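Local coordinates for protein gluconate kinase (Lactobacillus acidophilus, PDB 3LL3) that belongs to the FGGY carbohydrate kinases, binds ATP and D-xylulose, and probably phosphorylates a sugar or sugar acid such as gluconate, at residues S77-H81 and T174-G178. Sequence-based numbering, arbitrary orientation.
Sequences SSQMH and TMAAG. With XUL (D-xylulose), chain E.
Both nitrogens of the His81 ring donate hydrogen bonds: ND1 to Gly178 O at 2.8 Å and nearly linear (169°), NE2 to O2 of D-xylulose at 2.9 Å. Ser77 and Ser78 end strand 70-78; the chain runs on extended through Gln79 and Met80 and turns at His81, whose positive phi (76/6) and m rotamer bring the imidazole to Gly178. The CA atoms nearest each other are those of His81 and Gly178, 5.3 Å apart. The segment 174-178 continues the short helix that starts at 173, and Gly178 N bonds back to Met175 O at 3.0 Å. A water joins the two backbones, accepting from His81 N and donating to Met175 O, 2.9 Å from each.

Two selenomethionines fill the space between. Met175 (t, p, p) places CE 3.6 Å from Ser78 CB and 3.6 Å from Gln79 O, with SE 4.1 Å from Met80 CA. Met80 (m, t, p) sends CE to 3.4 Å from Thr174 O and 3.7 Å from Gly178 CA; a CB on Gly178 would clash with that methyl.

Residues 79-81 line the N-terminal-domain side of the interdomain xylulose pocket, and 174-178 backs them from behind. Met80 N also donates to xylulose O5 (3.0 Å), and Asp239 and Arg344 bind the same sugar. Since Gly178 O and the keto O2 can only accept, both ring nitrogens would have to be protonated, so His81 is probably imidazolium here, consistent with a charge-assisted bond to O2.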
loop_
_atom_site.group_PDB
_atom_site.type_symbol
_atom_site.label_atom_id
_atom_site.label_comp_id
_atom_site.label_asym_id
_atom_site.label_seq_id
_atom_site.Cartn_x
_atom_site.Cartn_y
_atom_site.Cartn_z
ATOM N N SER A 77 -21.625 -13.330 31.658
ATOM C CA SER A 77 -20.857 -12.400 30.848
ATOM C C SER A 77 -21.574 -12.360 29.497
ATOM O O SER A 77 -22.074 -13.387 29.028
ATOM C CB SER A 77 -19.424 -12.892 30.681
ATOM O OG SER A 77 -18.720 -12.076 29.767
ATOM N N SER A 78 -21.684 -11.183 28.893
ATOM C CA SER A 78 -22.520 -11.056 27.702
ATOM C C SER A 78 -21.976 -10.057 26.678
ATOM O O SER A 78 -21.403 -9.036 27.054
ATOM C CB SER A 78 -23.943 -10.652 28.119
ATOM O OG SER A 78 -24.755 -10.382 26.991
ATOM N N GLN A 79 -22.175 -10.364 25.396
ATOM C CA GLN A 79 -21.968 -9.406 24.326
ATOM C C GLN A 79 -22.681 -8.101 24.681
ATOM O O GLN A 79 -23.636 -8.103 25.449
ATOM C CB GLN A 79 -22.565 -9.943 23.028
ATOM C CG GLN A 79 -24.073 -10.088 23.100
ATOM C CD GLN A 79 -24.663 -10.829 21.912
ATOM O OE1 GLN A 79 -24.782 -12.057 21.917
ATOM N NE2 GLN A 79 -25.078 -10.076 20.906
HETATM N N MSE A 80 -22.203 -7.001 24.120
HETATM C CA MSE A 80 -22.734 -5.675 24.407
HETATM C C MSE A 80 -23.526 -5.112 23.240
HETATM O O MSE A 80 -23.423 -5.609 22.126
HETATM C CB MSE A 80 -21.599 -4.718 24.731
HETATM C CG MSE A 80 -20.778 -5.141 25.919
HETATM SE SE MSE A 80 -19.420 -3.803 26.387
HETATM C CE MSE A 80 -20.624 -2.493 27.267
ATOM N N HIS A 81 -24.332 -4.093 23.528
ATOM C CA HIS A 81 -24.957 -3.264 22.507
ATOM C C HIS A 81 -26.139 -3.935 21.803
ATOM O O HIS A 81 -26.679 -3.380 20.850
ATOM C CB HIS A 81 -23.925 -2.812 21.454
ATOM C CG HIS A 81 -22.632 -2.317 22.031
ATOM N ND1 HIS A 81 -22.563 -1.305 22.968
ATOM C CD2 HIS A 81 -21.350 -2.682 21.785
ATOM C CE1 HIS A 81 -21.300 -1.088 23.290
ATOM N NE2 HIS A 81 -20.543 -1.906 22.583
ATOM N N THR A 174 -22.695 -2.019 33.864
ATOM C CA THR A 174 -21.738 -2.115 32.743
ATOM C C THR A 174 -22.466 -2.379 31.432
ATOM O O THR A 174 -21.982 -2.031 30.353
ATOM C CB THR A 174 -20.671 -3.238 32.936
ATOM O OG1 THR A 174 -21.262 -4.505 32.635
ATOM C CG2 THR A 174 -20.125 -3.252 34.349
HETATM N N MSE A 175 -23.636 -3.000 31.525
HETATM C CA MSE A 175 -24.418 -3.291 30.330
HETATM C C MSE A 175 -25.247 -2.059 29.912
HETATM O O MSE A 175 -25.406 -1.789 28.729
HETATM C CB MSE A 175 -25.310 -4.512 30.554
HETATM C CG MSE A 175 -25.981 -5.010 29.301
HETATM SE SE MSE A 175 -24.767 -5.685 27.921
HETATM C CE MSE A 175 -23.982 -7.184 28.928
ATOM N N ALA A 176 -25.762 -1.323 30.891
ATOM C CA ALA A 176 -26.435 -0.056 30.621
ATOM C C ALA A 176 -25.420 0.893 29.961
ATOM O O ALA A 176 -25.778 1.718 29.112
ATOM C CB ALA A 176 -26.974 0.540 31.913
ATOM N N ALA A 177 -24.146 0.731 30.342
ATOM C CA ALA A 177 -23.065 1.536 29.798
ATOM C C ALA A 177 -22.882 1.336 28.292
ATOM O O ALA A 177 -22.337 2.209 27.627
ATOM C CB ALA A 177 -21.740 1.280 30.562
ATOM N N GLY A 178 -23.355 0.208 27.756
ATOM C CA GLY A 178 -23.268 -0.043 26.318
ATOM C C GLY A 178 -24.481 0.390 25.483
ATOM O O GLY A 178 -24.529 0.120 24.271
HETATM C C1 XUL E . -16.974 -3.729 23.672
HETATM C C2 XUL E . -17.603 -3.260 22.349
HETATM C C3 XUL E . -18.037 -4.297 21.276
HETATM C C4 XUL E . -18.111 -5.761 21.751
HETATM C C5 XUL E . -19.293 -6.050 22.695
HETATM O O1 XUL E . -15.637 -3.294 23.747
HETATM O O2 XUL E . -17.711 -2.075 22.135
HETATM O O3 XUL E . -17.120 -4.273 20.210
HETATM O O4 XUL E . -18.238 -6.569 20.603
HETATM O O5 XUL E . -19.643 -7.413 22.673
HETATM O O HOH W 1 -25.236 -2.832 25.996
#